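Local atomic coordinates of ricin B-related lectin (Polyporus squamosus, PDB entry 5MUA), a protein that binds galactose through a ricin-type beta-trefoil lectin domain and carries a calcium-binding, papain-like protease domain that binds the inhibitor E-64. Residues I8-S13 against N46-I51; L21-D26 against P33-S38; L234-M239 against N251-R256. All blocks are in the same frame, centred on the assembly; numbering follows the deposited sequence.

Contact 1 (I8-S13 against N46-I51)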
# COMPACT_ATOMS: atom_id res chain seq x y z
N ILE B 8 -15.45 17.64 -7.50
CA ILE B 8 -15.58 16.76 -8.69
C ILE B 8 -17.05 16.47 -8.80
O ILE B 8 -17.74 16.20 -7.77
CB ILE B 8 -14.78 15.43 -8.52
CG1 ILE B 8 -13.28 15.81 -8.38
CG2 ILE B 8 -15.03 14.51 -9.67
CD1 ILE B 8 -12.38 14.70 -7.87
N TYR B 9 -17.55 16.56 -10.03
CA TYR B 9 -18.97 16.52 -10.28
C TYR B 9 -19.35 15.76 -11.53
O TYR B 9 -18.56 15.67 -12.48
CB TYR B 9 -19.47 17.93 -10.51
CG TYR B 9 -19.28 18.86 -9.40
CD1 TYR B 9 -18.13 19.64 -9.27
CD2 TYR B 9 -20.31 19.07 -8.50
CE1 TYR B 9 -18.00 20.52 -8.26
CE2 TYR B 9 -20.23 20.00 -7.47
CZ TYR B 9 -19.06 20.76 -7.35
OH TYR B 9 -18.96 21.67 -6.33
N TYR B 10 -20.56 15.21 -11.54
CA TYR B 10 -21.25 14.94 -12.82
C TYR B 10 -21.94 16.24 -13.19
O TYR B 10 -22.42 16.99 -12.29
CB TYR B 10 -22.36 13.90 -12.66
CG TYR B 10 -21.95 12.48 -12.31
CD1 TYR B 10 -20.99 11.81 -13.05
CD2 TYR B 10 -22.67 11.77 -11.32
CE1 TYR B 10 -20.66 10.48 -12.74
CE2 TYR B 10 -22.37 10.43 -11.02
CZ TYR B 10 -21.36 9.80 -11.71
OH TYR B 10 -21.04 8.46 -11.44
N ILE B 11 -21.93 16.55 -14.46
CA ILE B 11 -22.64 17.75 -14.97
C ILE B 11 -23.74 17.17 -15.86
O ILE B 11 -23.46 16.66 -16.95
CB ILE B 11 -21.70 18.66 -15.78
CG1 ILE B 11 -20.44 19.07 -14.96
CG2 ILE B 11 -22.46 19.90 -16.27
CD1 ILE B 11 -19.43 19.88 -15.75
N ALA B 12 -24.99 17.22 -15.40
CA ALA B 12 -26.09 16.61 -16.15
C ALA B 12 -26.96 17.70 -16.76
O ALA B 12 -27.15 18.75 -16.15
CB ALA B 12 -26.98 15.77 -15.22
N SER B 13 -27.52 17.37 -17.89
CA SER B 13 -28.51 18.31 -18.55
C SER B 13 -29.78 18.37 -17.75
O SER B 13 -30.31 17.35 -17.39
CB SER B 13 -28.86 17.83 -19.94
OG SER B 13 -29.81 18.69 -20.56
N ASN B 46 -14.58 9.21 -17.87
CA ASN B 46 -14.57 10.47 -18.58
C ASN B 46 -15.85 11.29 -18.44
O ASN B 46 -15.97 12.34 -19.10
CB ASN B 46 -14.11 10.28 -20.04
CG ASN B 46 -15.02 9.36 -20.80
OD1 ASN B 46 -16.15 9.09 -20.43
ND2 ASN B 46 -14.49 8.83 -21.88
N ASN B 47 -16.78 10.84 -17.60
CA ASN B 47 -17.90 11.69 -17.17
C ASN B 47 -17.62 12.53 -15.94
O ASN B 47 -18.51 13.20 -15.41
CB ASN B 47 -19.19 10.89 -17.05
CG ASN B 47 -19.17 9.94 -15.85
OD1 ASN B 47 -18.25 10.04 -14.98
ND2 ASN B 47 -20.18 9.02 -15.79
N LEU B 48 -16.40 12.45 -15.42
CA LEU B 48 -16.08 13.13 -14.17
C LEU B 48 -15.40 14.43 -14.44
O LEU B 48 -14.40 14.47 -15.14
CB LEU B 48 -15.17 12.26 -13.32
CG LEU B 48 -15.81 10.91 -12.94
CD1 LEU B 48 -14.74 9.93 -12.42
CD2 LEU B 48 -16.94 11.10 -11.90
N TRP B 49 -15.89 15.50 -13.80
CA TRP B 49 -15.34 16.83 -14.02
C TRP B 49 -14.81 17.46 -12.75
O TRP B 49 -15.53 17.60 -11.73
CB TRP B 49 -16.40 17.75 -14.64
CG TRP B 49 -16.85 17.22 -15.96
CD1 TRP B 49 -17.93 16.40 -16.17
CD2 TRP B 49 -16.21 17.34 -17.26
NE1 TRP B 49 -18.02 16.08 -17.48
CE2 TRP B 49 -17.00 16.64 -18.18
CE3 TRP B 49 -15.09 18.03 -17.73
CZ2 TRP B 49 -16.69 16.57 -19.56
CZ3 TRP B 49 -14.77 17.98 -19.11
CH2 TRP B 49 -15.58 17.24 -20.01
N LEU B 50 -13.53 17.84 -12.81
CA LEU B 50 -12.82 18.45 -11.71
C LEU B 50 -12.84 19.95 -11.95
O LEU B 50 -12.31 20.41 -12.91
CB LEU B 50 -11.35 17.96 -11.62
CG LEU B 50 -10.44 18.71 -10.62
CD1 LEU B 50 -10.94 18.65 -9.16
CD2 LEU B 50 -9.05 18.14 -10.62
N ILE B 51 -13.52 20.65 -11.05
CA ILE B 51 -13.88 22.05 -11.21
C ILE B 51 -13.09 22.80 -10.18
O ILE B 51 -13.23 22.54 -8.97
CB ILE B 51 -15.39 22.22 -11.06
CG1 ILE B 51 -16.06 21.46 -12.18
CG2 ILE B 51 -15.73 23.72 -11.19
CD1 ILE B 51 -17.57 21.63 -12.23
O HOH W 1 -20.89 14.31 -16.07

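Contact 2 (L21-D26 against P33-S38)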
# COMPACT_ATOMS: atom_id res chain seq x y z
N LEU B 21 -22.52 15.18 -19.19
CA LEU B 21 -21.42 15.52 -20.02
C LEU B 21 -20.28 14.55 -19.83
O LEU B 21 -19.98 14.11 -18.73
CB LEU B 21 -20.98 16.90 -19.70
CG LEU B 21 -22.00 17.99 -20.08
CD1 LEU B 21 -21.29 19.31 -19.84
CD2 LEU B 21 -22.45 17.90 -21.55
N ALA B 22 -19.62 14.25 -20.92
CA ALA B 22 -18.40 13.43 -20.89
C ALA B 22 -17.46 13.94 -22.00
O ALA B 22 -17.84 14.77 -22.83
CB ALA B 22 -18.75 11.95 -21.09
N LEU B 23 -16.21 13.49 -21.99
CA LEU B 23 -15.27 13.80 -23.05
C LEU B 23 -15.07 12.59 -23.95
O LEU B 23 -14.84 11.49 -23.48
CB LEU B 23 -13.98 14.30 -22.48
CG LEU B 23 -13.06 14.88 -23.52
CD1 LEU B 23 -13.53 16.28 -23.95
CD2 LEU B 23 -11.67 15.04 -22.87
N SER B 24 -15.18 12.81 -25.24
CA SER B 24 -14.91 11.85 -26.26
C SER B 24 -13.53 11.30 -26.12
O SER B 24 -12.62 12.04 -25.75
CB SER B 24 -15.01 12.44 -27.67
OG SER B 24 -14.83 11.39 -28.63
N GLU B 25 -13.37 10.00 -26.40
CA GLU B 25 -12.00 9.43 -26.47
C GLU B 25 -11.31 9.53 -27.85
O GLU B 25 -10.12 9.18 -27.99
CB GLU B 25 -12.01 7.98 -25.99
CG GLU B 25 -12.46 7.75 -24.57
CD GLU B 25 -12.27 6.31 -24.21
OE1 GLU B 25 -13.13 5.53 -24.64
OE2 GLU B 25 -11.24 5.97 -23.59
N ASP B 26 -12.05 10.03 -28.86
CA ASP B 26 -11.54 10.14 -30.20
C ASP B 26 -11.10 11.56 -30.51
O ASP B 26 -11.81 12.57 -30.17
CB ASP B 26 -12.59 9.74 -31.21
CG ASP B 26 -12.83 8.23 -31.23
OD1 ASP B 26 -11.85 7.47 -31.05
OD2 ASP B 26 -13.98 7.87 -31.45
N PRO B 33 -10.88 16.33 -29.04
CA PRO B 33 -12.01 15.56 -28.54
C PRO B 33 -13.18 16.49 -28.13
O PRO B 33 -12.97 17.55 -27.52
CB PRO B 33 -11.48 14.83 -27.29
CG PRO B 33 -10.34 15.68 -26.83
CD PRO B 33 -9.76 16.35 -28.07
N ASP B 34 -14.36 16.11 -28.56
CA ASP B 34 -15.56 16.88 -28.22
C ASP B 34 -16.01 16.58 -26.81
O ASP B 34 -15.97 15.43 -26.34
CB ASP B 34 -16.70 16.56 -29.17
CG ASP B 34 -16.35 16.89 -30.63
OD1 ASP B 34 -15.83 17.99 -30.88
OD2 ASP B 34 -16.54 16.03 -31.49
N VAL B 35 -16.54 17.59 -26.14
CA VAL B 35 -17.38 17.34 -25.00
C VAL B 35 -18.67 16.81 -25.60
O VAL B 35 -19.23 17.42 -26.54
CB VAL B 35 -17.64 18.61 -24.13
CG1 VAL B 35 -18.68 18.36 -23.06
CG2 VAL B 35 -16.37 19.07 -23.46
N ILE B 36 -19.20 15.71 -25.05
CA ILE B 36 -20.33 14.98 -25.64
C ILE B 36 -21.34 14.66 -24.53
O ILE B 36 -21.07 14.79 -23.31
CB ILE B 36 -19.92 13.68 -26.37
CG1 ILE B 36 -19.20 12.66 -25.39
CG2 ILE B 36 -18.96 13.98 -27.54
CD1 ILE B 36 -18.92 11.24 -25.94
N ILE B 37 -22.54 14.32 -24.96
CA ILE B 37 -23.55 13.79 -24.07
C ILE B 37 -23.26 12.31 -23.82
O ILE B 37 -22.75 11.63 -24.70
CB ILE B 37 -25.00 13.95 -24.63
CG1 ILE B 37 -25.21 13.15 -25.95
CG2 ILE B 37 -25.32 15.43 -24.74
CD1 ILE B 37 -26.63 13.25 -26.59
N SER B 38 -23.70 11.84 -22.66
CA SER B 38 -23.42 10.52 -22.14
C SER B 38 -24.62 10.07 -21.36
O SER B 38 -25.19 10.83 -20.55
CB SER B 38 -22.24 10.70 -21.14
OG SER B 38 -21.88 9.50 -20.62
O HOH W 2 -14.29 13.72 -30.36

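Contact 3 (L234-M239 against N251-R256)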
# COMPACT_ATOMS: atom_id res chain seq x y z
N LEU B 234 -7.98 9.58 -4.44
CA LEU B 234 -9.08 8.63 -4.26
C LEU B 234 -9.19 8.23 -2.81
O LEU B 234 -8.18 7.83 -2.18
CB LEU B 234 -8.84 7.38 -5.13
CG LEU B 234 -8.65 7.54 -6.65
CD1 LEU B 234 -8.61 6.20 -7.32
CD2 LEU B 234 -9.67 8.43 -7.34
N LEU B 235 -10.39 8.32 -2.24
CA LEU B 235 -10.61 7.92 -0.85
C LEU B 235 -10.53 6.42 -0.69
O LEU B 235 -11.30 5.72 -1.28
CB LEU B 235 -11.96 8.39 -0.30
CG LEU B 235 -12.21 8.04 1.19
CD1 LEU B 235 -11.13 8.56 2.13
CD2 LEU B 235 -13.58 8.48 1.61
N CYS B 236 -9.54 5.95 0.08
CA CYS B 236 -9.50 4.54 0.43
C CYS B 236 -8.88 4.51 1.82
O CYS B 236 -7.69 4.65 1.96
CB CYS B 236 -8.66 3.72 -0.54
SG CYS B 236 -8.61 1.96 -0.09
N GLY B 237 -9.69 4.32 2.81
CA GLY B 237 -9.22 4.27 4.20
C GLY B 237 -8.59 2.94 4.60
O GLY B 237 -8.96 1.87 4.08
N LEU B 238 -7.65 3.07 5.51
CA LEU B 238 -7.06 1.94 6.27
C LEU B 238 -7.49 2.10 7.73
O LEU B 238 -7.45 3.24 8.26
CB LEU B 238 -5.55 1.93 6.17
CG LEU B 238 -4.78 0.89 6.99
CD1 LEU B 238 -5.19 -0.51 6.55
CD2 LEU B 238 -3.31 1.04 6.70
N MET B 239 -7.94 1.00 8.36
CA MET B 239 -8.25 1.02 9.78
C MET B 239 -7.62 -0.24 10.44
O MET B 239 -7.55 -1.26 9.83
CB MET B 239 -9.79 0.99 10.01
CG MET B 239 -10.31 2.29 10.49
SD MET B 239 -12.09 2.08 10.57
CE MET B 239 -12.37 3.84 10.56
N ASN B 251 -10.44 -2.03 5.42
CA ASN B 251 -10.51 -0.75 4.70
C ASN B 251 -11.89 -0.08 4.92
O ASN B 251 -12.82 -0.67 5.45
CB ASN B 251 -10.26 -0.98 3.21
CG ASN B 251 -8.86 -1.55 2.93
OD1 ASN B 251 -8.70 -2.72 2.60
ND2 ASN B 251 -7.87 -0.71 3.07
N TRP B 252 -12.00 1.17 4.47
CA TRP B 252 -13.20 1.92 4.69
C TRP B 252 -13.34 3.05 3.69
O TRP B 252 -12.34 3.53 3.12
CB TRP B 252 -13.31 2.47 6.07
CG TRP B 252 -12.22 3.47 6.47
CD1 TRP B 252 -11.01 3.16 7.05
CD2 TRP B 252 -12.28 4.89 6.39
NE1 TRP B 252 -10.30 4.34 7.29
CE2 TRP B 252 -11.08 5.41 6.94
CE3 TRP B 252 -13.23 5.80 5.89
CZ2 TRP B 252 -10.79 6.75 6.93
CZ3 TRP B 252 -12.95 7.14 5.95
CH2 TRP B 252 -11.76 7.61 6.48
N PHE B 253 -14.58 3.49 3.55
CA PHE B 253 -14.97 4.41 2.53
C PHE B 253 -16.16 5.23 3.03
O PHE B 253 -16.79 4.92 4.09
CB PHE B 253 -15.46 3.61 1.29
CG PHE B 253 -14.39 2.78 0.64
CD1 PHE B 253 -13.45 3.36 -0.22
CD2 PHE B 253 -14.32 1.44 0.86
CE1 PHE B 253 -12.40 2.61 -0.76
CE2 PHE B 253 -13.31 0.66 0.28
CZ PHE B 253 -12.36 1.25 -0.54
N VAL B 254 -16.50 6.24 2.24
CA VAL B 254 -17.81 6.90 2.42
C VAL B 254 -18.59 6.64 1.20
O VAL B 254 -18.07 6.29 0.16
CB VAL B 254 -17.75 8.40 2.81
CG1 VAL B 254 -16.90 8.63 4.04
CG2 VAL B 254 -17.21 9.28 1.71
N GLU B 255 -19.91 6.76 1.33
CA GLU B 255 -20.84 6.34 0.31
C GLU B 255 -21.18 7.55 -0.54
O GLU B 255 -21.44 8.61 -0.03
CB GLU B 255 -22.16 5.85 0.99
CG GLU B 255 -22.08 4.50 1.70
CD GLU B 255 -21.92 3.38 0.71
OE1 GLU B 255 -22.49 3.45 -0.39
OE2 GLU B 255 -21.28 2.42 1.03
N ARG B 256 -21.26 7.34 -1.85
CA ARG B 256 -21.83 8.37 -2.71
C ARG B 256 -23.22 8.83 -2.42
O ARG B 256 -23.48 10.02 -2.52
CB ARG B 256 -21.72 7.99 -4.14
CG ARG B 256 -20.60 8.83 -4.71
CD ARG B 256 -20.57 8.58 -6.11
NE ARG B 256 -19.24 8.60 -6.63
CZ ARG B 256 -19.03 8.44 -7.92
NH1 ARG B 256 -20.12 8.35 -8.72
NH2 ARG B 256 -17.80 8.46 -8.39

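Contact 1 (I8-S13 against N46-I51)
The indole of Trp49 takes a methyl group on one face and polar atoms at its edge: Ile11 CD1 sits above the five-membered ring, 4.0 Å from its centroid and 28° off the normal, while Tyr9 O and a water lie near the ring plane. Tyr9 in turn has Trp49 O at its ring edge, and Tyr10 has both oxygens of Asn47 at its own. The two strands belong to the ricin-type beta-trefoil lectin domain and pair antiparallel with a strong twist, their axes 122° apart. Tyr9 and Trp49 form the hydrogen-bonded pair. Tyr9 N gives a bond of 2.8 Å to Trp49 O, Trp49 N one of 3.0 Å to Tyr9 O, and both lie in the acceptor's carbonyl plane. Beside Tyr9, Ile51 crosses the phenol at about a right angle and brings its CD1 to 3.6 Å from Tyr9 CD1. On the other face of the sheet, Ile8 CG1 meets Leu50 CD1 at 3.8 Å; with Leu50 CG anti to the backbone N, that branch reaches across the pair. Around Asn47, still in a 3-10 turn, direct pairing gives way. Tyr10 and Asn47 run side by side here, ring and amide planes 80° apart, and Asp43 OD1 takes hydrogen bonds from Tyr10 OH and Asn47 ND2. The indole NE1 is spent on Leu21 O of strand 19-23, so the ring is fixed by a polar edge as well as a covered face. One water bridges the two backbones beyond the paired part, accepting from Ile11 N at 2.9 Å and donating to Asn47 O at 2.7 Å.

Contact 2 (L21-D26 against P33-S38)
Ala22 O is held by two donors from the facing strand: a near-straight hydrogen bond from Ile36 N, 2.8 Å long with 170° at the hydrogen, and a C-H contact from Val35 CA at 3.4 Å. Ala22 N returns an equally short bond to Ile36 O, and both bonds of this hydrogen-bonded pair lie within the carbonyl planes. Further along, Ser24 N bonds to Asp34 O at 2.9 Å, nearly along the C=O axis and almost straight at 172°. Ser24 OG, anti to its backbone N, accepts from Asp26 N, which makes an ST turn just after the strand. A water between the two arms has two sound bonds, donating to Asp26 O at 2.7 Å and accepting from Asp34 N at 3.0 Å, and two weak ones, to Ser24 OG and Asp34 OD2; the carboxylate oxygen OD2 also has a salt bridge with Lys31 NZ. This is a beta hairpin of the ricin-type beta-trefoil lectin domain, strands 19-23 and 35-39 joined by a loop, and it lies close to the galactose pocket: Pro33 is about 9 Å from the bound sugar, between nearest side-chain and ligand atoms. Leu23 and Val35 share one face, where Leu23 CD1 touches Val35 CG2 and its CG lies against Pro33 CB; Val35 goes on to pack on Val130 and Ile84. Ala22 and Ile36 share the other. There the buried Ala22 CB packs on Ser38 CB at 3.7 Å, while the exposed Ile36 holds CG1 in the crowded position between backbone N and carbonyl carbon, which lays it along the peptide of Ala22, 3.6 Å from Ala22 O.

Contact 3 (L234-M239 against N251-R256)
Packing is tightest around Trp252, whose indole is caught between the backbone of one residue and the methyl of another. Gly237 CA lies against one face, 3.4 Å from the centroid of the five-membered ring, and Met239 CE covers the opposite face at 3.9 Å from that centroid; both are CH-pi contacts. The Met239 chain, extended beyond CG, crosses the indole at about a right angle, with its sulfur in an oblique Met-aromatic contact. Trp252 holds CG in the crowded position, chi1 62°, which swings the ring over Gly237 and lets NE1 make a weak bond to Leu238 O at the ring edge. Gly237 O is gripped twice. Asn251 ND2 comes in on a lone pair at 3.0 Å, with the oxygen in its amide plane, whereas Trp252 N stands above the carbonyl plane at 3.1 Å. The same amide nitrogen also reaches Ala212 O. Packing stays close at Leu235: its CD2 touches Val254 CG2 at 3.7 Å, its O lies at the Phe253 ring edge, 3.3 Å from Phe253 CE1, and Cys236 SG meets that ring obliquely. Leu235 O and Val254 N are buried without a polar partner. The contrast comes at Glu255 and Arg256, partly exposed and touching nothing of 234-239: Glu255 forms a salt bridge with Arg184, and Arg256 hydrogen-bonds to Val181 O and Tyr10 OH. Helix 208-226 lies against the Leu238/Asn251 side and helix 153-162 against the Trp252 side of this antiparallel hairpin, consistent with the papain-like fold, and the E-64 pocket residues Phe240, Ala247, His248 and Ala249 lie along it.

Overall arrangement
Contacts 1 and 2 belong together in the lectin domain, their centres 11 Å apart. Along the chain the four strands run 7-13, 19-23, 35-39 and 49-53, so the hairpin of contact 2 falls between the two halves of contact 1, and the backbone bond from Leu21 N to Ile11 O links them directly. Contact 3 comes much later, in the papain-like part, 21 Å from contact 1 and 29 Å from contact 2 between centres, on the other side of the chain's centre from contact 2. Tyr10 OH and Arg256 NH1, 2.9 Å apart and probably hydrogen-bonded, join contacts 1 and 3, so the sugar-binding and E-64-binding parts meet directly.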